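Local coordinates for protein ATP-dependent DNA helicase (Mycobacterium smegmatis, PDB 5V9X) that uses ATP to unwind RNA:DNA duplexes while tracking 3'-to-5' along single-stranded DNA, at residues T166-F171 and T199-H204; L464-V469 and V543-A548; L172-A177 and A206-R211. One frame throughout, in Å; residues are numbered along the deposited sequence.

Contact 1: T166-F171 and T199-H204. With nucleotides of chain B.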
loop_
_atom_site.group_PDB
_atom_site.type_symbol
_atom_site.label_atom_id
_atom_site.label_comp_id
_atom_site.label_asym_id
_atom_site.label_seq_id
_atom_site.Cartn_x
_atom_site.Cartn_y
_atom_site.Cartn_z
ATOM N N THR A 166 -5.223 -6.854 14.258
ATOM C CA THR A 166 -4.846 -5.840 13.288
ATOM C C THR A 166 -4.449 -4.550 13.999
ATOM O O THR A 166 -4.707 -4.380 15.196
ATOM C CB THR A 166 -6.011 -5.568 12.326
ATOM O OG1 THR A 166 -7.142 -5.088 13.063
ATOM C CG2 THR A 166 -6.390 -6.833 11.570
ATOM N N PRO A 167 -3.800 -3.616 13.293
ATOM C CA PRO A 167 -3.520 -2.316 13.924
ATOM C C PRO A 167 -4.781 -1.578 14.328
ATOM O O PRO A 167 -4.839 -1.004 15.422
ATOM C CB PRO A 167 -2.737 -1.561 12.839
ATOM C CG PRO A 167 -2.152 -2.627 11.980
ATOM C CD PRO A 167 -3.168 -3.726 11.965
ATOM N N GLU A 168 -5.803 -1.591 13.471
ATOM C CA GLU A 168 -7.063 -0.930 13.794
ATOM C C GLU A 168 -7.702 -1.540 15.035
ATOM O O GLU A 168 -8.168 -0.819 15.925
ATOM C CB GLU A 168 -8.019 -1.014 12.599
ATOM C CG GLU A 168 -7.651 -0.130 11.410
ATOM C CD GLU A 168 -6.450 -0.641 10.629
ATOM O OE1 GLU A 168 -6.022 -1.793 10.862
ATOM O OE2 GLU A 168 -5.932 0.115 9.778
ATOM N N SER A 169 -7.731 -2.871 15.117
ATOM C CA SER A 169 -8.377 -3.517 16.255
ATOM C C SER A 169 -7.545 -3.378 17.523
ATOM O O SER A 169 -8.103 -3.262 18.621
ATOM C CB SER A 169 -8.650 -4.985 15.946
ATOM O OG SER A 169 -9.825 -5.125 15.169
ATOM N N LEU A 170 -6.216 -3.394 17.401
ATOM C CA LEU A 170 -5.375 -3.087 18.554
ATOM C C LEU A 170 -5.701 -1.709 19.107
ATOM O O LEU A 170 -5.726 -1.506 20.327
ATOM C CB LEU A 170 -3.895 -3.170 18.177
ATOM C CG LEU A 170 -2.928 -2.833 19.317
ATOM C CD1 LEU A 170 -3.100 -3.820 20.464
ATOM C CD2 LEU A 170 -1.484 -2.807 18.836
ATOM N N PHE A 171 -5.968 -0.753 18.217
ATOM C CA PHE A 171 -6.395 0.576 18.639
ATOM C C PHE A 171 -7.693 0.509 19.435
ATOM O O PHE A 171 -7.846 1.203 20.448
ATOM C CB PHE A 171 -6.549 1.464 17.405
ATOM C CG PHE A 171 -6.945 2.881 17.704
ATOM C CD1 PHE A 171 -6.013 3.790 18.180
ATOM C CD2 PHE A 171 -8.238 3.316 17.465
ATOM C CE1 PHE A 171 -6.372 5.099 18.431
ATOM C CE2 PHE A 171 -8.601 4.622 17.717
ATOM C CZ PHE A 171 -7.667 5.514 18.198
ATOM N N THR A 199 3.166 4.807 5.850
ATOM C CA THR A 199 1.798 5.303 5.776
ATOM C C THR A 199 1.348 5.814 7.136
ATOM O O THR A 199 1.932 5.490 8.174
ATOM C CB THR A 199 0.822 4.218 5.300
ATOM O OG1 THR A 199 0.882 3.095 6.190
ATOM C CG2 THR A 199 1.163 3.767 3.888
ATOM N N LYS A 200 0.283 6.621 7.112
ATOM C CA LYS A 200 -0.352 7.053 8.351
ATOM C C LYS A 200 -0.988 5.892 9.098
ATOM O O LYS A 200 -1.259 6.014 10.296
ATOM C CB LYS A 200 -1.404 8.126 8.067
ATOM C CG LYS A 200 -0.839 9.404 7.484
ATOM C CD LYS A 200 -1.888 10.499 7.439
ATOM C CE LYS A 200 -1.385 11.701 6.659
ATOM N NZ LYS A 200 -2.353 12.829 6.682
ATOM N N ARG A 201 -1.243 4.773 8.417
ATOM C CA ARG A 201 -1.695 3.578 9.115
ATOM C C ARG A 201 -0.615 3.055 10.059
ATOM O O ARG A 201 -0.920 2.602 11.168
ATOM C CB ARG A 201 -2.102 2.507 8.102
ATOM C CG ARG A 201 -2.860 1.334 8.702
ATOM C CD ARG A 201 -3.191 0.301 7.641
ATOM N NE ARG A 201 -3.878 -0.858 8.204
ATOM C CZ ARG A 201 -3.914 -2.056 7.627
ATOM N NH1 ARG A 201 -3.294 -2.257 6.472
ATOM N NH2 ARG A 201 -4.563 -3.057 8.211
ATOM N N GLY A 202 0.651 3.116 9.637
ATOM C CA GLY A 202 1.745 2.696 10.501
ATOM C C GLY A 202 2.032 3.687 11.609
ATOM O O GLY A 202 2.378 3.297 12.728
ATOM N N ALA A 203 1.902 4.982 11.310
ATOM C CA ALA A 203 1.999 5.990 12.360
ATOM C C ALA A 203 0.907 5.783 13.398
ATOM O O ALA A 203 1.152 5.883 14.608
ATOM C CB ALA A 203 1.913 7.390 11.758
ATOM N N HIS A 204 -0.307 5.489 12.934
ATOM C CA HIS A 204 -1.374 5.026 13.812
ATOM C C HIS A 204 -0.918 3.817 14.622
ATOM O O HIS A 204 -1.120 3.754 15.841
ATOM C CB HIS A 204 -2.601 4.693 12.959
ATOM C CG HIS A 204 -3.886 4.619 13.721
ATOM N ND1 HIS A 204 -4.341 3.455 14.302
ATOM C CD2 HIS A 204 -4.835 5.554 13.956
ATOM C CE1 HIS A 204 -5.507 3.683 14.880
ATOM N NE2 HIS A 204 -5.829 4.949 14.686
ATOM P P DC B 10 -10.269 -4.790 11.349
ATOM O OP1 DC B 10 -9.555 -4.829 12.645
ATOM O OP2 DC B 10 -10.792 -6.037 10.750
ATOM O "O5'" DC B 10 -11.502 -3.788 11.469
ATOM C "C5'" DC B 10 -11.365 -2.582 12.187
ATOM C "C4'" DC B 10 -12.643 -1.777 12.100
ATOM O "O4'" DC B 10 -12.738 -1.155 10.797
ATOM C "C3'" DC B 10 -13.927 -2.595 12.278
ATOM O "O3'" DC B 10 -14.697 -2.056 13.324
ATOM C "C2'" DC B 10 -14.646 -2.461 10.932
ATOM C "C1'" DC B 10 -14.086 -1.152 10.411
ATOM N N1 DC B 10 -14.161 -1.019 8.932
ATOM C C2 DC B 10 -14.542 0.203 8.372
ATOM O O2 DC B 10 -14.799 1.152 9.124
ATOM N N3 DC B 10 -14.613 0.315 7.021
ATOM C C4 DC B 10 -14.324 -0.738 6.251
ATOM N N4 DC B 10 -14.409 -0.584 4.925
ATOM C C5 DC B 10 -13.936 -1.994 6.806
ATOM C C6 DC B 10 -13.869 -2.089 8.137
ATOM P P DG B 9 -8.184 -6.319 5.071
ATOM O OP1 DG B 9 -7.587 -7.589 5.542
ATOM O OP2 DG B 9 -9.357 -6.338 4.167
ATOM O "O5'" DG B 9 -8.554 -5.430 6.338
ATOM C "C5'" DG B 9 -7.525 -4.991 7.213
ATOM C "C4'" DG B 9 -8.064 -3.998 8.223
ATOM O "O4'" DG B 9 -8.353 -2.742 7.558
ATOM C "C3'" DG B 9 -9.351 -4.425 8.919
ATOM O "O3'" DG B 9 -9.294 -4.075 10.291
ATOM C "C2'" DG B 9 -10.434 -3.643 8.178
ATOM C "C1'" DG B 9 -9.697 -2.373 7.774
ATOM N N9 DG B 9 -10.202 -1.779 6.541
ATOM C C8 DG B 9 -10.251 -2.368 5.301
ATOM N N7 DG B 9 -10.750 -1.595 4.379
ATOM C C5 DG B 9 -11.048 -0.416 5.045
ATOM C C6 DG B 9 -11.611 0.784 4.557
ATOM O O6 DG B 9 -11.970 1.049 3.402
ATOM N N1 DG B 9 -11.748 1.736 5.563
ATOM C C2 DG B 9 -11.383 1.551 6.877
ATOM N N2 DG B 9 -11.591 2.588 7.704
ATOM N N3 DG B 9 -10.853 0.427 7.348
ATOM C C4 DG B 9 -10.716 -0.510 6.378
#
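Arg201 meets Glu168 side-on, giving one nitrogen to each carboxylate oxygen. Arg201 NE donates to Glu168 OE2 at 2.8 Å, on that oxygen's syn lone pair, while Arg201 NH2 donates to Glu168 OE1 at 3.3 Å in a fairly straight bond. The planes of the two groups are turned 41° apart: OE2 lies tilted off the guanidinium plane at NE, whereas OE1 meets NH2 nearly in it, so this is a paired salt bridge but not a coplanar one. Arg201 runs out straight from CG to NE, whereas Glu168 folds back at chi2, which brings its carboxylate to the NE/NH2 edge of the guanidinium. NH2 has a further acceptor in Pro105 O, and Arg201 NH2 lies 3.6 Å from C4' of DG9 of chain B. One turn on, His204 puts CE1 over one face of the Phe171 ring, 3.3 Å from CG and displaced toward the rim; with ring planes 52° apart, the pair is oblique. A hydrogen bond between His204 NE2 and Gln466 OE1 helps to set the imidazole's rotation. On the phosphate side, Ser169 OG bonds to OP1 of DC10 of chain B (2.6 Å), and Thr166 OG1, the N-cap that accepts from Ser169 N, approaches the same oxygen at a doubtfully short distance. Thr-Pro-Glu with this phosphate contact is consistent with motif Ib of superfamily 2 helicases. Helix 167-174 follows strand 162-165 of the parallel seven-stranded sheet, helix 200-213 comes after strand 187-191 and the short helix 194-197, their segment axes pass 10.4 Å apart at 35°, and helix 461-471 packs against both Phe171 and His204.

Contact 2: L464-V469 and V543-A548. With nucleotides of chain B.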
loop_
_atom_site.group_PDB
_atom_site.type_symbol
_atom_site.label_atom_id
_atom_site.label_comp_id
_atom_site.label_asym_id
_atom_site.label_seq_id
_atom_site.Cartn_x
_atom_site.Cartn_y
_atom_site.Cartn_z
ATOM N N LEU A 464 -1.980 12.042 15.302
ATOM C CA LEU A 464 -1.796 12.400 16.705
ATOM C C LEU A 464 -3.115 12.818 17.345
ATOM O O LEU A 464 -3.461 12.359 18.441
ATOM C CB LEU A 464 -0.764 13.522 16.822
ATOM C CG LEU A 464 -0.644 14.224 18.178
ATOM C CD1 LEU A 464 -0.116 13.274 19.239
ATOM C CD2 LEU A 464 0.236 15.462 18.075
ATOM N N ALA A 465 -3.868 13.691 16.668
ATOM C CA ALA A 465 -5.126 14.182 17.221
ATOM C C ALA A 465 -6.092 13.040 17.508
ATOM O O ALA A 465 -6.783 13.044 18.535
ATOM C CB ALA A 465 -5.759 15.192 16.264
ATOM N N GLN A 466 -6.150 12.047 16.619
ATOM C CA GLN A 466 -7.051 10.918 16.829
ATOM C C GLN A 466 -6.656 10.127 18.070
ATOM O O GLN A 466 -7.502 9.828 18.922
ATOM C CB GLN A 466 -7.065 10.019 15.592
ATOM C CG GLN A 466 -7.943 8.786 15.741
ATOM C CD GLN A 466 -7.979 7.932 14.489
ATOM O OE1 GLN A 466 -7.901 6.705 14.559
ATOM N NE2 GLN A 466 -8.106 8.579 13.334
ATOM N N HIS A 467 -5.370 9.778 18.191
ATOM C CA HIS A 467 -4.906 9.075 19.383
ATOM C C HIS A 467 -5.120 9.917 20.634
ATOM O O HIS A 467 -5.428 9.380 21.704
ATOM C CB HIS A 467 -3.432 8.698 19.236
ATOM C CG HIS A 467 -3.204 7.397 18.530
ATOM N ND1 HIS A 467 -2.987 6.214 19.203
ATOM C CD2 HIS A 467 -3.160 7.092 17.212
ATOM C CE1 HIS A 467 -2.823 5.235 18.331
ATOM N NE2 HIS A 467 -2.923 5.742 17.115
ATOM N N THR A 468 -4.970 11.239 20.515
ATOM C CA THR A 468 -5.125 12.109 21.676
ATOM C C THR A 468 -6.538 12.032 22.239
ATOM O O THR A 468 -6.729 12.048 23.461
ATOM C CB THR A 468 -4.771 13.549 21.305
ATOM O OG1 THR A 468 -3.422 13.604 20.825
ATOM C CG2 THR A 468 -4.899 14.453 22.516
ATOM N N VAL A 469 -7.545 11.944 21.368
ATOM C CA VAL A 469 -8.905 11.721 21.843
ATOM C C VAL A 469 -9.027 10.337 22.467
ATOM O O VAL A 469 -9.709 10.155 23.483
ATOM C CB VAL A 469 -9.917 11.916 20.698
ATOM C CG1 VAL A 469 -11.336 11.641 21.183
ATOM C CG2 VAL A 469 -9.811 13.321 20.127
ATOM N N VAL A 543 -13.595 5.048 18.610
ATOM C CA VAL A 543 -13.689 3.647 18.215
ATOM C C VAL A 543 -14.476 3.484 16.916
ATOM O O VAL A 543 -14.267 2.513 16.182
ATOM C CB VAL A 543 -14.290 2.808 19.356
ATOM C CG1 VAL A 543 -13.413 2.906 20.596
ATOM C CG2 VAL A 543 -15.701 3.263 19.669
ATOM N N THR A 544 -15.372 4.415 16.598
ATOM C CA THR A 544 -16.082 4.390 15.326
ATOM C C THR A 544 -15.366 5.184 14.238
ATOM O O THR A 544 -15.951 5.428 13.178
ATOM C CB THR A 544 -17.511 4.916 15.501
ATOM O OG1 THR A 544 -17.478 6.247 16.031
ATOM C CG2 THR A 544 -18.300 4.012 16.440
ATOM N N SER A 545 -14.112 5.580 14.475
ATOM C CA SER A 545 -13.382 6.382 13.498
ATOM C C SER A 545 -12.933 5.555 12.302
ATOM O O SER A 545 -12.891 6.067 11.177
ATOM C CB SER A 545 -12.166 7.033 14.154
ATOM O OG SER A 545 -11.145 6.078 14.382
ATOM N N GLY A 546 -12.582 4.291 12.520
ATOM C CA GLY A 546 -12.062 3.453 11.465
ATOM C C GLY A 546 -10.559 3.484 11.300
ATOM O O GLY A 546 -10.031 2.746 10.460
ATOM N N GLY A 547 -9.853 4.313 12.066
ATOM C CA GLY A 547 -8.406 4.348 12.005
ATOM C C GLY A 547 -7.850 5.388 11.056
ATOM O O GLY A 547 -8.341 6.520 11.006
ATOM N N ALA A 548 -6.820 5.016 10.295
ATOM C CA ALA A 548 -6.148 5.948 9.401
ATOM C C ALA A 548 -6.597 5.837 7.951
ATOM O O ALA A 548 -6.422 6.797 7.193
ATOM C CB ALA A 548 -4.630 5.745 9.467
ATOM P P DG B 11 -15.520 -3.034 14.295
ATOM O OP1 DG B 11 -14.721 -4.268 14.467
ATOM O OP2 DG B 11 -16.911 -3.098 13.797
ATOM O "O5'" DG B 11 -15.558 -2.244 15.677
ATOM C "C5'" DG B 11 -16.252 -1.018 15.767
ATOM C "C4'" DG B 11 -16.109 -0.444 17.157
ATOM O "O4'" DG B 11 -17.059 0.627 17.337
ATOM C "C3'" DG B 11 -16.351 -1.444 18.285
ATOM O "O3'" DG B 11 -15.236 -1.455 19.156
ATOM C "C2'" DG B 11 -17.623 -0.941 18.980
ATOM C "C1'" DG B 11 -17.649 0.533 18.609
ATOM N N9 DG B 11 -18.993 1.089 18.511
ATOM C C8 DG B 11 -19.539 2.089 19.280
ATOM N N7 DG B 11 -20.767 2.384 18.950
ATOM C C5 DG B 11 -21.049 1.528 17.892
ATOM C C6 DG B 11 -22.227 1.384 17.123
ATOM O O6 DG B 11 -23.292 2.006 17.228
ATOM N N1 DG B 11 -22.089 0.399 16.149
ATOM C C2 DG B 11 -20.954 -0.352 15.944
ATOM N N2 DG B 11 -21.006 -1.256 14.954
ATOM N N3 DG B 11 -19.844 -0.227 16.657
ATOM C C4 DG B 11 -19.964 0.728 17.609
ATOM P P DG B 9 -8.184 -6.319 5.071
ATOM O OP1 DG B 9 -7.587 -7.589 5.542
ATOM O OP2 DG B 9 -9.357 -6.338 4.167
ATOM O "O5'" DG B 9 -8.554 -5.430 6.338
ATOM C "C5'" DG B 9 -7.525 -4.991 7.213
ATOM C "C4'" DG B 9 -8.064 -3.998 8.223
ATOM O "O4'" DG B 9 -8.353 -2.742 7.558
ATOM C "C3'" DG B 9 -9.351 -4.425 8.919
ATOM O "O3'" DG B 9 -9.294 -4.075 10.291
ATOM C "C2'" DG B 9 -10.434 -3.643 8.178
ATOM C "C1'" DG B 9 -9.697 -2.373 7.774
ATOM N N9 DG B 9 -10.202 -1.779 6.541
ATOM C C8 DG B 9 -10.251 -2.368 5.301
ATOM N N7 DG B 9 -10.750 -1.595 4.379
ATOM C C5 DG B 9 -11.048 -0.416 5.045
ATOM C C6 DG B 9 -11.611 0.784 4.557
ATOM O O6 DG B 9 -11.970 1.049 3.402
ATOM N N1 DG B 9 -11.748 1.736 5.563
ATOM C C2 DG B 9 -11.383 1.551 6.877
ATOM N N2 DG B 9 -11.591 2.588 7.704
ATOM N N3 DG B 9 -10.853 0.427 7.348
ATOM C C4 DG B 9 -10.716 -0.510 6.378
#
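Gln466 reaches out fully extended, CG anti to the backbone N (chi1 178°), and brings its terminal amide to the turn at Ser545-Gly547. Gln466 NE2 donates to Gly547 O at 3.1 Å with an N-H...O angle of 164°. The acceptor lies in the plane of the glutamine amide, but the donor stands 51° above the plane of the glycine carbonyl, so the bond is straight at the nitrogen and arrives over the peptide rather than along a lone pair. The other amide atom, Gln466 OE1, comes 3.3 Å from Ser545 OG and accepts from His204 NE2; NE2 of the glutamine is also bound to Arg786 O. These partners of OE1 and NE2 are consistent with this orientation of the amide. Ser545 OG in turn accepts from Gly547 N at 3.2 Å and is bonded to Ala542 O. Gly546 and Gly547 both have positive phi, where a side chain would crowd the preceding carbonyl O, and at Gly546 also N2 of DG9 of chain B. On its DNA side the turn offers Gly546 O to that N2 (3.2 Å); before it, Val543 CG2 rests 3.5 Å from C1' of DG11 of chain B and CG2 of Thr544 lies against that base. The arrangement is an ST turn following helix 538-543, in the winged helix region of this helicase family, set between helix 461-471 and the tracking DNA strand.

Contact 3: L172-A177 and A206-R211. With nucleotides of chain B.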
loop_
_atom_site.group_PDB
_atom_site.type_symbol
_atom_site.label_atom_id
_atom_site.label_comp_id
_atom_site.label_asym_id
_atom_site.label_seq_id
_atom_site.Cartn_x
_atom_site.Cartn_y
_atom_site.Cartn_z
ATOM N N LEU A 172 -8.633 -0.336 19.000
ATOM C CA LEU A 172 -9.919 -0.434 19.683
ATOM C C LEU A 172 -9.763 -1.018 21.082
ATOM O O LEU A 172 -10.370 -0.521 22.038
ATOM C CB LEU A 172 -10.889 -1.278 18.855
ATOM C CG LEU A 172 -11.161 -0.762 17.440
ATOM C CD1 LEU A 172 -12.098 -1.695 16.684
ATOM C CD2 LEU A 172 -11.725 0.645 17.487
ATOM N N MET A 173 -8.954 -2.068 21.222
ATOM C CA MET A 173 -8.766 -2.676 22.534
ATOM C C MET A 173 -8.070 -1.717 23.491
ATOM O O MET A 173 -8.388 -1.679 24.684
ATOM C CB MET A 173 -7.975 -3.974 22.401
ATOM C CG MET A 173 -8.634 -5.001 21.501
ATOM S SD MET A 173 -7.740 -6.558 21.496
ATOM C CE MET A 173 -7.883 -7.020 23.224
ATOM N N LEU A 174 -7.113 -0.937 22.986
ATOM C CA LEU A 174 -6.434 0.049 23.818
ATOM C C LEU A 174 -7.344 1.207 24.204
ATOM O O LEU A 174 -7.022 1.949 25.139
ATOM C CB LEU A 174 -5.196 0.577 23.094
ATOM C CG LEU A 174 -4.075 -0.439 22.890
ATOM C CD1 LEU A 174 -3.079 0.068 21.861
ATOM C CD2 LEU A 174 -3.386 -0.733 24.210
ATOM N N THR A 175 -8.466 1.379 23.510
ATOM C CA THR A 175 -9.419 2.448 23.781
ATOM C C THR A 175 -10.710 1.878 24.366
ATOM O O THR A 175 -11.815 2.330 24.061
ATOM C CB THR A 175 -9.688 3.253 22.511
ATOM O OG1 THR A 175 -8.452 3.451 21.813
ATOM C CG2 THR A 175 -10.277 4.622 22.841
ATOM N N SER A 176 -10.574 0.868 25.217
ATOM C CA SER A 176 -11.714 0.232 25.864
ATOM C C SER A 176 -11.194 -0.559 27.054
ATOM O O SER A 176 -9.992 -0.591 27.325
ATOM C CB SER A 176 -12.484 -0.662 24.887
ATOM O OG SER A 176 -11.634 -1.637 24.308
ATOM N N ALA A 177 -12.119 -1.203 27.770
ATOM C CA ALA A 177 -11.747 -2.029 28.910
ATOM C C ALA A 177 -10.968 -3.275 28.507
ATOM O O ALA A 177 -10.431 -3.958 29.386
ATOM C CB ALA A 177 -12.996 -2.428 29.695
ATOM N N ALA A 206 2.246 2.978 15.151
ATOM C CA ALA A 206 3.381 3.375 15.977
ATOM C C ALA A 206 2.922 3.946 17.314
ATOM O O ALA A 206 3.549 3.702 18.350
ATOM C CB ALA A 206 4.246 4.389 15.230
ATOM N N LEU A 207 1.823 4.704 17.311
ATOM C CA LEU A 207 1.324 5.284 18.553
ATOM C C LEU A 207 0.593 4.251 19.404
ATOM O O LEU A 207 0.705 4.274 20.635
ATOM C CB LEU A 207 0.412 6.473 18.250
ATOM C CG LEU A 207 1.118 7.735 17.755
ATOM C CD1 LEU A 207 0.115 8.848 17.508
ATOM C CD2 LEU A 207 2.179 8.179 18.750
ATOM N N SER A 208 -0.165 3.350 18.772
ATOM C CA SER A 208 -0.807 2.272 19.518
ATOM C C SER A 208 0.214 1.480 20.325
ATOM O O SER A 208 -0.016 1.167 21.499
ATOM C CB SER A 208 -1.565 1.346 18.563
ATOM O OG SER A 208 -2.711 1.979 18.024
ATOM N N LEU A 209 1.359 1.165 19.712
ATOM C CA LEU A 209 2.383 0.392 20.404
ATOM C C LEU A 209 2.995 1.168 21.567
ATOM O O LEU A 209 3.347 0.566 22.589
ATOM C CB LEU A 209 3.469 -0.039 19.419
ATOM C CG LEU A 209 3.024 -1.003 18.315
ATOM C CD1 LEU A 209 4.186 -1.349 17.391
ATOM C CD2 LEU A 209 2.407 -2.266 18.909
ATOM N N GLU A 210 3.132 2.490 21.439
ATOM C CA GLU A 210 3.642 3.276 22.560
ATOM C C GLU A 210 2.613 3.366 23.680
ATOM O O GLU A 210 2.971 3.344 24.863
ATOM C CB GLU A 210 4.051 4.672 22.092
ATOM C CG GLU A 210 5.335 4.710 21.274
ATOM C CD GLU A 210 6.545 4.193 22.041
ATOM O OE1 GLU A 210 7.446 3.606 21.403
ATOM O OE2 GLU A 210 6.598 4.375 23.278
ATOM N N ARG A 211 1.329 3.470 23.326
ATOM C CA ARG A 211 0.277 3.402 24.335
ATOM C C ARG A 211 0.274 2.047 25.031
ATOM O O ARG A 211 -0.021 1.953 26.228
ATOM C CB ARG A 211 -1.081 3.688 23.699
ATOM C CG ARG A 211 -1.247 5.116 23.211
ATOM C CD ARG A 211 -2.519 5.279 22.398
ATOM N NE ARG A 211 -3.703 4.823 23.120
ATOM C CZ ARG A 211 -4.919 4.751 22.587
ATOM N NH1 ARG A 211 -5.111 5.105 21.325
ATOM N NH2 ARG A 211 -5.943 4.324 23.312
ATOM P P DA B 13 -15.955 -0.523 26.733
ATOM O OP1 DA B 13 -14.674 -0.060 27.311
ATOM O OP2 DA B 13 -16.252 -1.970 26.675
ATOM O "O5'" DA B 13 -17.154 0.187 27.507
ATOM C "C5'" DA B 13 -17.553 1.497 27.132
ATOM C "C4'" DA B 13 -18.967 1.784 27.596
ATOM O "O4'" DA B 13 -19.915 1.192 26.669
ATOM C "C3'" DA B 13 -19.318 1.225 28.970
ATOM O "O3'" DA B 13 -20.177 2.125 29.647
ATOM C "C2'" DA B 13 -20.028 -0.083 28.633
ATOM C "C1'" DA B 13 -20.760 0.293 27.357
ATOM N N9 DA B 13 -21.022 -0.845 26.487
ATOM C C8 DA B 13 -20.402 -2.064 26.515
ATOM N N7 DA B 13 -20.841 -2.901 25.605
ATOM C C5 DA B 13 -21.813 -2.180 24.933
ATOM C C6 DA B 13 -22.657 -2.503 23.853
ATOM N N6 DA B 13 -22.649 -3.692 23.241
ATOM N N1 DA B 13 -23.515 -1.553 23.425
ATOM C C2 DA B 13 -23.521 -0.363 24.040
ATOM N N3 DA B 13 -22.776 0.054 25.061
ATOM C C4 DA B 13 -21.936 -0.911 25.464
ATOM P P DG B 12 -15.064 -2.626 20.240
ATOM O OP1 DG B 12 -13.619 -2.912 20.386
ATOM O OP2 DG B 12 -16.006 -3.715 19.896
ATOM O "O5'" DG B 12 -15.557 -1.944 21.587
ATOM C "C5'" DG B 12 -15.096 -0.653 21.915
ATOM C "C4'" DG B 12 -16.060 0.027 22.856
ATOM O "O4'" DG B 12 -17.334 0.192 22.194
ATOM C "C3'" DG B 12 -16.329 -0.743 24.147
ATOM O "O3'" DG B 12 -16.066 0.092 25.254
ATOM C "C2'" DG B 12 -17.808 -1.138 24.061
ATOM C "C1'" DG B 12 -18.378 -0.130 23.075
ATOM N N9 DG B 12 -19.479 -0.661 22.281
ATOM C C8 DG B 12 -19.572 -1.919 21.735
ATOM N N7 DG B 12 -20.672 -2.114 21.062
ATOM C C5 DG B 12 -21.351 -0.906 21.165
ATOM C C6 DG B 12 -22.606 -0.518 20.635
ATOM O O6 DG B 12 -23.389 -1.189 19.949
ATOM N N1 DG B 12 -22.925 0.794 20.977
ATOM C C2 DG B 12 -22.132 1.627 21.732
ATOM N N2 DG B 12 -22.609 2.861 21.956
ATOM N N3 DG B 12 -20.954 1.275 22.234
ATOM C C4 DG B 12 -20.629 -0.001 21.911
#
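Leu174 and Ser208 make the closest backbone approach, 7.4 Å between CA atoms, where the C-terminal part of helix 167-174 runs beside the middle of helix 200-213. Leu174 points its side chain at the second helix, and its CD1 methyl settles 3.8 Å from CB of Ser208. From the next turn Arg211 comes across: its chain kinks at chi3 (54°), and this swings the guanidinium toward Thr175 at an oblique crossing. NH2 of Arg211 donates to Thr175 OG1 at 3.1 Å and 158°, with the oxygen 15° from the guanidinium plane, while CB of Leu174 covers one face of the group, 3.8 Å from Arg211 NH2. Thr175 OG1 is also bonded to Phe171 O one turn back. Both helices belong to the first RecA-like domain, the DEAD/DEAH box part of the helicase, and flank its parallel sheet. Ser176 OG bonds back to Leu172 O at 2.8 Å, from the face of that carbonyl opposite to Thr175 N. The chain then presents Ala177 N to OP1 of DA13 of chain B, a hydrogen bond of 2.8 Å, while Leu172 CB lies 3.5 Å from OP1 of DG12 of chain B.

All three contacts are buried, so none is a surface contact; contact 1 lies nearest the centre of the chain, its centre about 13 Å from it, against about 20 and 23 Å for contacts 2 and 3. Contacts 1 and 3 join the same two helices, 167-174 and 200-213, successive turns apart: the first through an ion pair and an aromatic pair, the second through leucine packing and a neutral acceptor for an arginine. Contact 2 belongs to the winged helix region and relies on amide and backbone groups. His467 of contact 2 packs on Phe171 and Arg211, joining the regions. The hydrogen bonds to DNA go to phosphates in contacts 1 and 3 and to a base in contact 2.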